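Side-chain contacts in putative cytosine/guanine deaminase (Unidentified, PDB 2PAJ), which catalyses the zinc-dependent hydrolytic deamination of pteridines such as isoxanthopterin, replacing the 2-amino group with a hydroxyl and releasing ammonium: residues T12-A17 against I414-L419; A18-G23 against P37-V42; T59-T64 against S442-F447; L160-V165 against K451-D456. All coordinates share one frame; numbering follows the deposited sequence.

Contact 1: residues T12-A17 against I414-L419; sequences TLIRNA and IAVYRL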
loop_
_atom_site.group_PDB
_atom_site.type_symbol
_atom_site.label_atom_id
_atom_site.label_comp_id
_atom_site.label_asym_id
_atom_site.label_seq_id
_atom_site.Cartn_x
_atom_site.Cartn_y
_atom_site.Cartn_z
ATOM N N THR A 12 17.400 -1.212 20.214
ATOM C CA THR A 12 17.133 0.206 20.158
ATOM C C THR A 12 16.017 0.604 21.101
ATOM O O THR A 12 15.079 -0.154 21.322
ATOM C CB THR A 12 16.782 0.619 18.733
ATOM O OG1 THR A 12 17.907 0.351 17.887
ATOM C CG2 THR A 12 16.423 2.092 18.678
ATOM N N LEU A 13 16.127 1.799 21.662
ATOM C CA LEU A 13 15.114 2.273 22.578
ATOM C C LEU A 13 14.590 3.637 22.168
ATOM O O LEU A 13 15.314 4.625 22.163
ATOM C CB LEU A 13 15.674 2.335 24.000
ATOM C CG LEU A 13 14.700 2.556 25.161
ATOM C CD1 LEU A 13 13.902 1.295 25.402
ATOM C CD2 LEU A 13 15.468 2.934 26.418
ATOM N N ILE A 14 13.321 3.666 21.792
ATOM C CA ILE A 14 12.661 4.906 21.430
ATOM C C ILE A 14 12.122 5.366 22.782
ATOM O O ILE A 14 11.357 4.647 23.430
ATOM C CB ILE A 14 11.509 4.638 20.437
ATOM C CG1 ILE A 14 12.059 3.950 19.181
ATOM C CG2 ILE A 14 10.818 5.935 20.060
ATOM C CD1 ILE A 14 10.988 3.529 18.200
ATOM N N ARG A 15 12.548 6.542 23.225
ATOM C CA ARG A 15 12.124 7.017 24.532
ATOM C C ARG A 15 11.290 8.281 24.565
ATOM O O ARG A 15 11.399 9.154 23.697
ATOM C CB ARG A 15 13.334 7.277 25.434
ATOM C CG ARG A 15 14.496 6.326 25.293
ATOM C CD ARG A 15 15.584 6.749 26.269
ATOM N NE ARG A 15 15.117 6.670 27.658
ATOM C CZ ARG A 15 15.704 7.277 28.689
ATOM N NH1 ARG A 15 16.791 8.025 28.502
ATOM N NH2 ARG A 15 15.210 7.126 29.914
ATOM N N ASN A 16 10.464 8.350 25.604
ATOM C CA ASN A 16 9.637 9.507 25.905
ATOM C C ASN A 16 8.685 9.996 24.824
ATOM O O ASN A 16 8.677 11.175 24.485
ATOM C CB ASN A 16 10.573 10.635 26.338
ATOM C CG ASN A 16 9.868 11.709 27.099
ATOM O OD1 ASN A 16 9.138 11.430 28.047
ATOM N ND2 ASN A 16 10.087 12.955 26.701
ATOM N N ALA A 17 7.870 9.094 24.291
ATOM C CA ALA A 17 6.920 9.465 23.243
ATOM C C ALA A 17 5.728 10.215 23.849
ATOM O O ALA A 17 5.267 9.888 24.949
ATOM C CB ALA A 17 6.439 8.226 22.516
ATOM N N ILE A 414 7.681 1.067 12.516
ATOM C CA ILE A 414 7.185 2.197 13.274
ATOM C C ILE A 414 7.505 3.548 12.668
ATOM O O ILE A 414 8.560 3.748 12.073
ATOM C CB ILE A 414 7.761 2.170 14.712
ATOM C CG1 ILE A 414 7.517 0.798 15.328
ATOM C CG2 ILE A 414 7.105 3.249 15.577
ATOM C CD1 ILE A 414 8.197 0.600 16.662
ATOM N N ALA A 415 6.573 4.478 12.839
ATOM C CA ALA A 415 6.743 5.839 12.370
ATOM C C ALA A 415 6.739 6.774 13.584
ATOM O O ALA A 415 5.845 6.721 14.425
ATOM C CB ALA A 415 5.632 6.205 11.416
ATOM N N VAL A 416 7.764 7.608 13.681
ATOM C CA VAL A 416 7.879 8.563 14.764
ATOM C C VAL A 416 7.817 9.934 14.118
ATOM O O VAL A 416 8.741 10.329 13.406
ATOM C CB VAL A 416 9.209 8.388 15.500
ATOM C CG1 VAL A 416 9.359 9.439 16.592
ATOM C CG2 VAL A 416 9.264 6.998 16.084
ATOM N N TYR A 417 6.722 10.651 14.358
ATOM C CA TYR A 417 6.532 11.979 13.771
ATOM C C TYR A 417 6.833 13.163 14.691
ATOM O O TYR A 417 6.437 13.181 15.857
ATOM C CB TYR A 417 5.097 12.138 13.261
ATOM C CG TYR A 417 4.615 11.066 12.315
ATOM C CD1 TYR A 417 3.742 10.064 12.757
ATOM C CD2 TYR A 417 4.993 11.068 10.969
ATOM C CE1 TYR A 417 3.254 9.098 11.881
ATOM C CE2 TYR A 417 4.509 10.106 10.088
ATOM C CZ TYR A 417 3.640 9.125 10.550
ATOM O OH TYR A 417 3.150 8.173 9.685
ATOM N N ARG A 418 7.545 14.149 14.157
ATOM C CA ARG A 418 7.838 15.356 14.918
ATOM C C ARG A 418 6.849 16.410 14.406
ATOM O O ARG A 418 6.803 16.693 13.206
ATOM C CB ARG A 418 9.287 15.808 14.693
ATOM C CG ARG A 418 9.668 17.056 15.480
ATOM C CD ARG A 418 11.158 17.114 15.725
ATOM N NE ARG A 418 11.581 16.198 16.782
ATOM C CZ ARG A 418 12.785 15.638 16.825
ATOM N NH1 ARG A 418 13.667 15.902 15.865
ATOM N NH2 ARG A 418 13.119 14.832 17.820
ATOM N N LEU A 419 6.035 16.961 15.307
ATOM C CA LEU A 419 5.040 17.964 14.927
ATOM C C LEU A 419 5.612 19.360 15.108
ATOM O O LEU A 419 5.046 20.182 15.820
ATOM C CB LEU A 419 3.790 17.818 15.788
ATOM C CG LEU A 419 3.188 16.422 15.934
ATOM C CD1 LEU A 419 1.997 16.495 16.863
ATOM C CD2 LEU A 419 2.770 15.874 14.579
#
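Ile14 points across from strand 11-15 toward Ile414 and Val416, two successive residues on the same face of strand 414-418, and touches each with a different branch. The long branch goes to Ile414. The last C-C bonds of the two isoleucines run in nearly opposite senses, but Ile14 comes nearly end-on, its CD1 meeting the methyl of Ile414 from the side, with Ile14 CD1 lying 4.3 Å from Ile414 CD1. Both side chains are extended beyond CB, and in Ile14 this (chi2 175°) carries CD1 out toward the other strand. The short branch turns to Val416, with Ile14 CG2 at 4.4 Å from Val416 CG2. That same valine methyl is also 4.4 Å from Ile14 CD1, so it faces the fork of the isoleucine and meets both of its arms. Ile68 of strand 67-73 and Ile41 of strand 39-42 pack against both Ile14 and Ile414, and Phe447 adds an aromatic neighbour to Ile14. The strands belong to the small beta-sandwich that N- and C-terminal segments build beside the TIM barrel in amidohydrolases of this kind. All three touching residues are buried and their meeting groups are methyls at ordinary van der Waals separations, which implies that the two layers are held here by hydrophobic burial and dispersion, with no polar atom of these side chains left to satisfy.

Contact 2: residues A18-G23 against P37-V42; sequences AAIMTG and PDIRIV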
loop_
_atom_site.group_PDB
_atom_site.type_symbol
_atom_site.label_atom_id
_atom_site.label_comp_id
_atom_site.label_asym_id
_atom_site.label_seq_id
_atom_site.Cartn_x
_atom_site.Cartn_y
_atom_site.Cartn_z
ATOM N N ALA A 18 5.234 11.221 23.131
ATOM C CA ALA A 18 4.103 12.008 23.593
ATOM C C ALA A 18 2.812 11.209 23.448
ATOM O O ALA A 18 1.853 11.426 24.182
ATOM C CB ALA A 18 4.018 13.299 22.798
ATOM N N ALA A 19 2.796 10.281 22.496
ATOM C CA ALA A 19 1.628 9.445 22.244
ATOM C C ALA A 19 1.992 8.208 21.423
ATOM O O ALA A 19 2.915 8.242 20.603
ATOM C CB ALA A 19 0.563 10.248 21.523
ATOM N N ILE A 20 1.253 7.121 21.647
ATOM C CA ILE A 20 1.479 5.861 20.944
ATOM C C ILE A 20 0.187 5.206 20.451
ATOM O O ILE A 20 -0.558 4.626 21.237
ATOM C CB ILE A 20 2.190 4.828 21.851
ATOM C CG1 ILE A 20 3.474 5.418 22.442
ATOM C CG2 ILE A 20 2.532 3.593 21.039
ATOM C CD1 ILE A 20 4.198 4.498 23.422
ATOM N N MET A 21 -0.080 5.295 19.155
ATOM C CA MET A 21 -1.271 4.657 18.596
ATOM C C MET A 21 -0.891 3.229 18.161
ATOM O O MET A 21 0.087 3.020 17.451
ATOM C CB MET A 21 -1.810 5.470 17.418
ATOM C CG MET A 21 -2.153 6.931 17.750
ATOM S SD MET A 21 -3.151 7.219 19.242
ATOM C CE MET A 21 -4.764 6.763 18.697
ATOM N N THR A 22 -1.672 2.251 18.604
ATOM C CA THR A 22 -1.403 0.849 18.328
ATOM C C THR A 22 -1.890 0.287 17.011
ATOM O O THR A 22 -1.397 -0.744 16.554
ATOM C CB THR A 22 -2.013 -0.036 19.401
ATOM O OG1 THR A 22 -1.814 0.566 20.681
ATOM C CG2 THR A 22 -1.336 -1.413 19.389
ATOM N N GLY A 23 -2.858 0.950 16.404
ATOM C CA GLY A 23 -3.399 0.437 15.168
ATOM C C GLY A 23 -4.301 -0.731 15.520
ATOM O O GLY A 23 -4.494 -1.641 14.723
ATOM N N PRO A 37 5.188 4.944 27.546
ATOM C CA PRO A 37 6.047 5.954 26.909
ATOM C C PRO A 37 7.218 5.513 26.024
ATOM O O PRO A 37 7.486 6.153 25.010
ATOM C CB PRO A 37 6.513 6.789 28.093
ATOM C CG PRO A 37 6.763 5.735 29.112
ATOM C CD PRO A 37 5.618 4.710 28.935
ATOM N N ASP A 38 7.929 4.450 26.398
ATOM C CA ASP A 38 9.072 4.014 25.588
ATOM C C ASP A 38 8.799 2.724 24.831
ATOM O O ASP A 38 7.812 2.034 25.097
ATOM C CB ASP A 38 10.329 3.805 26.453
ATOM C CG ASP A 38 10.565 4.936 27.436
ATOM O OD1 ASP A 38 10.354 4.710 28.648
ATOM O OD2 ASP A 38 10.956 6.045 27.000
ATOM N N ILE A 39 9.690 2.409 23.890
ATOM C CA ILE A 39 9.586 1.191 23.088
ATOM C C ILE A 39 10.953 0.592 22.774
ATOM O O ILE A 39 11.820 1.262 22.210
ATOM C CB ILE A 39 8.872 1.447 21.756
ATOM C CG1 ILE A 39 7.482 2.038 22.010
ATOM C CG2 ILE A 39 8.761 0.139 20.969
ATOM C CD1 ILE A 39 6.745 2.424 20.757
ATOM N N ARG A 40 11.136 -0.673 23.146
ATOM C CA ARG A 40 12.393 -1.375 22.895
ATOM C C ARG A 40 12.278 -2.293 21.680
ATOM O O ARG A 40 11.306 -3.024 21.521
ATOM C CB ARG A 40 12.816 -2.191 24.126
ATOM C CG ARG A 40 14.040 -3.067 23.896
ATOM C CD ARG A 40 14.717 -3.531 25.187
ATOM N NE ARG A 40 15.705 -2.562 25.659
ATOM C CZ ARG A 40 15.465 -1.648 26.594
ATOM N NH1 ARG A 40 14.266 -1.591 27.156
ATOM N NH2 ARG A 40 16.416 -0.794 26.962
ATOM N N ILE A 41 13.280 -2.243 20.817
ATOM C CA ILE A 41 13.297 -3.064 19.621
ATOM C C ILE A 41 14.554 -3.927 19.595
ATOM O O ILE A 41 15.671 -3.420 19.749
ATOM C CB ILE A 41 13.299 -2.185 18.342
ATOM C CG1 ILE A 41 12.014 -1.358 18.267
ATOM C CG2 ILE A 41 13.479 -3.061 17.096
ATOM C CD1 ILE A 41 12.033 -0.294 17.174
ATOM N N VAL A 42 14.370 -5.232 19.424
ATOM C CA VAL A 42 15.513 -6.134 19.317
ATOM C C VAL A 42 15.403 -6.837 17.971
ATOM O O VAL A 42 14.508 -7.651 17.743
ATOM C CB VAL A 42 15.570 -7.173 20.469
ATOM C CG1 VAL A 42 14.252 -7.938 20.560
ATOM C CG2 VAL A 42 16.743 -8.122 20.235
#
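With CG1 anti to the carbonyl carbon (chi1 -54°) and the chain extended beyond it (chi2 176°), Ile20 sends its CD1 methyl from strand 19-20 to Ile39 and to the backbone of Pro37. Ile39 adopts nearly the same shape, and because the two residues approach from opposing backbones their terminal C-C bonds run in almost opposite directions. They pass alongside each other and do not meet head on: Ile20 CD1 is 4.2 Å from Ile39 CD1, with the line between the methyls almost square to the final bond of Ile20. Ile39 CD1 also lies 4.4 Å from Ile20 CG2, so it rests against both branches of Ile20. Toward Pro37 the touch is with the peptide group, as Ile20 CD1 approaches Pro37 O to 4.0 Å while the CB of Pro37 points away from Ile20. Ile39 further packs on Ile46 and Ile68, and Ile20 on Val34. The next residue along, Asp38, is directed away and holds Leu52 N through OD1 and Asn16 N through OD2. The contact thus closes the short excursion between strand 19-20, which pairs in parallel with strand 67-73, and strand 39-42 of the four-stranded sheet. Its chemistry is that of aliphatic packing, with one carbonyl at its border touched merely by a methyl, so that cohesion here rests on exclusion of water from the isoleucines.

Contact 3: residues T59-T64 against S442-F447; sequences TIVDAT and SVMALF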
loop_
_atom_site.group_PDB
_atom_site.type_symbol
_atom_site.label_atom_id
_atom_site.label_comp_id
_atom_site.label_asym_id
_atom_site.label_seq_id
_atom_site.Cartn_x
_atom_site.Cartn_y
_atom_site.Cartn_z
ATOM N N THR A 59 21.084 1.502 21.331
ATOM C CA THR A 59 20.819 2.697 20.542
ATOM C C THR A 59 19.620 3.406 21.131
ATOM O O THR A 59 18.618 2.770 21.489
ATOM C CB THR A 59 20.498 2.364 19.085
ATOM O OG1 THR A 59 21.653 1.788 18.467
ATOM C CG2 THR A 59 20.083 3.620 18.323
ATOM N N ILE A 60 19.722 4.724 21.247
ATOM C CA ILE A 60 18.621 5.482 21.804
ATOM C C ILE A 60 18.163 6.595 20.896
ATOM O O ILE A 60 18.970 7.324 20.325
ATOM C CB ILE A 60 18.988 6.065 23.182
ATOM C CG1 ILE A 60 19.166 4.927 24.181
ATOM C CG2 ILE A 60 17.896 7.009 23.665
ATOM C CD1 ILE A 60 19.497 5.388 25.552
ATOM N N VAL A 61 16.851 6.699 20.744
ATOM C CA VAL A 61 16.269 7.744 19.921
ATOM C C VAL A 61 15.266 8.491 20.799
ATOM O O VAL A 61 14.292 7.909 21.286
ATOM C CB VAL A 61 15.589 7.152 18.644
ATOM C CG1 VAL A 61 14.830 5.914 18.986
ATOM C CG2 VAL A 61 14.658 8.169 18.019
ATOM N N ASP A 62 15.541 9.777 21.020
ATOM C CA ASP A 62 14.708 10.648 21.845
ATOM C C ASP A 62 13.455 11.110 21.101
ATOM O O ASP A 62 13.504 12.003 20.249
ATOM C CB ASP A 62 15.531 11.857 22.292
ATOM C CG ASP A 62 14.778 12.755 23.249
ATOM O OD1 ASP A 62 14.143 12.213 24.178
ATOM O OD2 ASP A 62 14.826 13.997 23.078
ATOM N N ALA A 63 12.332 10.492 21.440
ATOM C CA ALA A 63 11.067 10.815 20.803
ATOM C C ALA A 63 10.271 11.776 21.654
ATOM O O ALA A 63 9.041 11.721 21.688
ATOM C CB ALA A 63 10.260 9.545 20.558
ATOM N N THR A 64 10.980 12.649 22.356
ATOM C CA THR A 64 10.318 13.631 23.191
ATOM C C THR A 64 9.472 14.553 22.318
ATOM O O THR A 64 9.954 15.100 21.317
ATOM C CB THR A 64 11.329 14.468 23.967
ATOM O OG1 THR A 64 12.129 13.602 24.772
ATOM C CG2 THR A 64 10.619 15.464 24.862
ATOM N N SER A 442 6.715 15.654 10.007
ATOM C CA SER A 442 8.134 15.409 9.848
ATOM C C SER A 442 8.494 14.027 10.397
ATOM O O SER A 442 8.317 13.767 11.585
ATOM C CB SER A 442 8.898 16.519 10.588
ATOM O OG SER A 442 10.301 16.353 10.543
ATOM N N VAL A 443 8.973 13.131 9.533
ATOM C CA VAL A 443 9.370 11.794 9.980
ATOM C C VAL A 443 10.785 11.827 10.555
ATOM O O VAL A 443 11.779 11.730 9.827
ATOM C CB VAL A 443 9.318 10.738 8.836
ATOM C CG1 VAL A 443 7.901 10.234 8.646
ATOM C CG2 VAL A 443 9.823 11.344 7.560
ATOM N N MET A 444 10.872 11.978 11.871
ATOM C CA MET A 444 12.169 12.015 12.514
ATOM C C MET A 444 12.673 10.584 12.460
ATOM O O MET A 444 13.874 10.337 12.436
ATOM C CB MET A 444 12.044 12.519 13.970
ATOM C CG MET A 444 11.656 11.467 15.003
ATOM S SD MET A 444 13.093 10.759 15.860
ATOM C CE MET A 444 12.733 11.251 17.563
ATOM N N ALA A 445 11.743 9.639 12.404
ATOM C CA ALA A 445 12.130 8.236 12.357
ATOM C C ALA A 445 11.094 7.282 11.766
ATOM O O ALA A 445 9.931 7.293 12.149
ATOM C CB ALA A 445 12.502 7.767 13.755
ATOM N N LEU A 446 11.542 6.453 10.827
ATOM C CA LEU A 446 10.700 5.436 10.202
ATOM C C LEU A 446 11.487 4.137 10.355
ATOM O O LEU A 446 12.681 4.096 10.048
ATOM C CB LEU A 446 10.484 5.720 8.710
ATOM C CG LEU A 446 9.261 5.123 7.978
ATOM C CD1 LEU A 446 9.701 4.527 6.658
ATOM C CD2 LEU A 446 8.558 4.080 8.830
ATOM N N PHE A 447 10.817 3.093 10.840
ATOM C CA PHE A 447 11.430 1.786 11.028
ATOM C C PHE A 447 10.745 0.720 10.208
ATOM O O PHE A 447 9.523 0.599 10.232
ATOM C CB PHE A 447 11.379 1.362 12.489
ATOM C CG PHE A 447 12.327 2.108 13.357
ATOM C CD1 PHE A 447 11.896 3.176 14.128
ATOM C CD2 PHE A 447 13.665 1.760 13.376
ATOM C CE1 PHE A 447 12.789 3.893 14.908
ATOM C CE2 PHE A 447 14.572 2.461 14.144
ATOM C CZ PHE A 447 14.134 3.539 14.920
#
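Apolar packing between Val61 and Met444 carries this contact. Val61 presents its CG2 methyl to the thioether, with Val61 CG2 at 3.7 Å from Met444 SD, the two side chains crossing obliquely. Met444 reaches this place by a bent route: CG lies between the backbone N and the carbonyl carbon (chi1 83°), and bends at the next two torsions set the methyl against residues 61-63. There Met444 CE lies near Val61 CG2 and the CB of Ala63. The model brings this methyl implausibly close to the carbonyl of Asp62, however, a clash that leaves its exact place, and hence its distances to all three residues, uncertain.

Polar interactions lie within or beside each segment and do not cross between them. Thr64 OG1 donates to Asp62 OD1 at 2.5 Å, meeting the syn side of the carboxylate and lying 29° out of its plane; the same hydroxyl is bonded to Asn16 ND2, so it ties Thr64 to Asn16, beside strands 59-62 and 11-15. On the other segment Met444 O is bonded to Arg452 NH2.

Met444 and Ala445 together face Val416 in a classic beta bulge, where strand 442-448 turns a corner. That strand runs between strands 414-418 and 451-455, antiparallel to both, while 59-62 is an outermost strand of the four-stranded sheet, paired in parallel with 11-15; the contact joins these two layers of the sandwich.

Contact 4: residues L160-V165 against K451-D456; sequences LGLRFV and KRVVVD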
loop_
_atom_site.group_PDB
_atom_site.type_symbol
_atom_site.label_atom_id
_atom_site.label_comp_id
_atom_site.label_asym_id
_atom_site.label_seq_id
_atom_site.Cartn_x
_atom_site.Cartn_y
_atom_site.Cartn_z
ATOM N N LEU A 160 15.346 1.016 -0.712
ATOM C CA LEU A 160 14.773 1.916 0.275
ATOM C C LEU A 160 14.505 1.230 1.605
ATOM O O LEU A 160 14.197 1.894 2.593
ATOM C CB LEU A 160 13.483 2.521 -0.267
ATOM C CG LEU A 160 13.647 3.373 -1.527
ATOM C CD1 LEU A 160 12.286 3.848 -2.013
ATOM C CD2 LEU A 160 14.535 4.560 -1.232
ATOM N N GLY A 161 14.621 -0.096 1.615
ATOM C CA GLY A 161 14.418 -0.877 2.825
ATOM C C GLY A 161 12.973 -1.169 3.172
ATOM O O GLY A 161 12.671 -1.553 4.301
ATOM N N LEU A 162 12.089 -1.013 2.191
ATOM C CA LEU A 162 10.652 -1.216 2.376
ATOM C C LEU A 162 10.157 -2.617 2.028
ATOM O O LEU A 162 10.735 -3.300 1.189
ATOM C CB LEU A 162 9.872 -0.217 1.508
ATOM C CG LEU A 162 10.375 1.219 1.358
ATOM C CD1 LEU A 162 9.501 1.960 0.372
ATOM C CD2 LEU A 162 10.380 1.912 2.711
ATOM N N ARG A 163 9.077 -3.042 2.677
ATOM C CA ARG A 163 8.483 -4.338 2.372
ATOM C C ARG A 163 7.684 -4.059 1.117
ATOM O O ARG A 163 6.976 -3.057 1.054
ATOM C CB ARG A 163 7.491 -4.789 3.439
ATOM C CG ARG A 163 8.005 -4.953 4.847
ATOM C CD ARG A 163 6.823 -5.336 5.728
ATOM N NE ARG A 163 7.178 -5.410 7.131
ATOM C CZ ARG A 163 7.892 -6.395 7.653
ATOM N NH1 ARG A 163 8.308 -7.380 6.869
ATOM N NH2 ARG A 163 8.201 -6.386 8.944
ATOM N N PHE A 164 7.777 -4.941 0.129
ATOM C CA PHE A 164 7.044 -4.744 -1.111
ATOM C C PHE A 164 6.108 -5.901 -1.416
ATOM O O PHE A 164 6.438 -7.057 -1.182
ATOM C CB PHE A 164 8.016 -4.553 -2.271
ATOM C CG PHE A 164 7.353 -4.119 -3.542
ATOM C CD1 PHE A 164 6.746 -2.867 -3.634
ATOM C CD2 PHE A 164 7.322 -4.966 -4.643
ATOM C CE1 PHE A 164 6.112 -2.461 -4.807
ATOM C CE2 PHE A 164 6.694 -4.582 -5.824
ATOM C CZ PHE A 164 6.083 -3.323 -5.915
ATOM N N VAL A 165 4.928 -5.576 -1.924
ATOM C CA VAL A 165 3.944 -6.583 -2.278
ATOM C C VAL A 165 3.608 -6.401 -3.754
ATOM O O VAL A 165 2.991 -5.409 -4.140
ATOM C CB VAL A 165 2.652 -6.428 -1.438
ATOM C CG1 VAL A 165 1.616 -7.442 -1.869
ATOM C CG2 VAL A 165 2.964 -6.594 0.026
ATOM N N LYS A 451 14.784 -1.576 11.137
ATOM C CA LYS A 451 15.867 -0.768 10.611
ATOM C C LYS A 451 15.369 0.633 10.334
ATOM O O LYS A 451 14.227 0.829 9.920
ATOM C CB LYS A 451 16.446 -1.417 9.354
ATOM C CG LYS A 451 17.157 -2.714 9.708
ATOM C CD LYS A 451 17.830 -3.417 8.543
ATOM C CE LYS A 451 18.511 -4.672 9.082
ATOM N NZ LYS A 451 19.271 -5.444 8.062
ATOM N N ARG A 452 16.226 1.611 10.599
ATOM C CA ARG A 452 15.863 2.998 10.395
ATOM C C ARG A 452 16.027 3.430 8.940
ATOM O O ARG A 452 17.122 3.718 8.454
ATOM C CB ARG A 452 16.669 3.896 11.332
ATOM C CG ARG A 452 16.163 5.317 11.362
ATOM C CD ARG A 452 16.202 5.875 12.764
ATOM N NE ARG A 452 15.919 7.305 12.762
ATOM C CZ ARG A 452 16.209 8.114 13.769
ATOM N NH1 ARG A 452 16.789 7.627 14.861
ATOM N NH2 ARG A 452 15.935 9.404 13.678
ATOM N N VAL A 453 14.894 3.476 8.258
ATOM C CA VAL A 453 14.842 3.830 6.858
ATOM C C VAL A 453 14.858 5.329 6.683
ATOM O O VAL A 453 15.333 5.833 5.667
ATOM C CB VAL A 453 13.569 3.252 6.214
ATOM C CG1 VAL A 453 13.478 3.660 4.740
ATOM C CG2 VAL A 453 13.576 1.745 6.367
ATOM N N VAL A 454 14.334 6.028 7.684
ATOM C CA VAL A 454 14.266 7.484 7.665
ATOM C C VAL A 454 14.775 8.129 8.950
ATOM O O VAL A 454 14.481 7.682 10.058
ATOM C CB VAL A 454 12.816 7.980 7.438
ATOM C CG1 VAL A 454 12.799 9.490 7.362
ATOM C CG2 VAL A 454 12.236 7.376 6.160
ATOM N N VAL A 455 15.551 9.189 8.778
ATOM C CA VAL A 455 16.087 9.954 9.895
ATOM C C VAL A 455 15.862 11.421 9.528
ATOM O O VAL A 455 16.562 11.968 8.670
ATOM C CB VAL A 455 17.584 9.656 10.115
ATOM C CG1 VAL A 455 18.317 9.710 8.805
ATOM C CG2 VAL A 455 18.173 10.647 11.088
ATOM N N ASP A 456 14.859 12.026 10.176
ATOM C CA ASP A 456 14.432 13.413 9.946
ATOM C C ASP A 456 14.265 13.667 8.461
ATOM O O ASP A 456 15.055 14.398 7.850
ATOM C CB ASP A 456 15.434 14.409 10.516
ATOM C CG ASP A 456 15.676 14.204 11.986
ATOM O OD1 ASP A 456 14.705 14.207 12.783
ATOM O OD2 ASP A 456 16.852 14.033 12.346
#
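Val453 is the centre of this contact, turned toward the bend that links helix 149-159 to strand 163-168 and resting on it with both methyls. CG1 stands anti to the backbone N (chi1 178°) and leans toward Leu162, with Val453 CG1 4.1 Å from Leu162 CD2; the two side chains cross at about a right angle. The other methyl faces the end of the Leu160 carbonyl and lies above the plane of that of Gly161, Val453 CG2 being 3.8 Å from Leu160 O and 4.0 Å from Gly161 O. An even closer approach of CG1 to the first of these carbonyls is doubtful at this resolution.

Leu160 takes part through its carbonyl, while its side chain is turned to helix 112-127, where it packs on Leu123 and Ile124. Leu162 lies nearby and touches Leu123 too, so that it spans from that helix to Val453. Between the leucines, Gly161 with its positive phi is the C' residue of a Schellman motif: Leu162 N bonds to Ala157 O and Gly161 N to Glu158 O, which ends the helix. Gly161 O is taken up by Ser448 OG, a polar tie to the end of strand 442-448. Next to the valine, Arg452 NE donates to Val454 O at 3.1 Å, with the acceptor lying in the guanidinium plane.

Val453 and Val454 both face Leu446 in a classic beta bulge of strand 451-455, which pairs antiparallel with strand 442-448. The contact therefore places the C-terminal beta-strands against the outer layer of the TIM barrel, at a helix-to-strand turn flanked by helix 112-127.

From the N terminus, strand 11-15 opens contact 1, which closes only at strand 414-418. Contact 2 is nested within that long loop and closes early, between 18-23 and 37-42, before 59-64 opens contact 3. Contact 3 ends at 442-447, beyond the close of contact 1, so the two cross; contact 4, running from 160-165 to 451-456, crosses both. Contacts 1 and 3, with centres about 4 Å apart, share neighbouring strands in each layer of the sandwich, and contact 2 adjoins contact 1 through strands 11-15 and 39-42. Contact 4 extends the series to the barrel, joined to contact 3 by the pairing of strands 442-448 and 451-455.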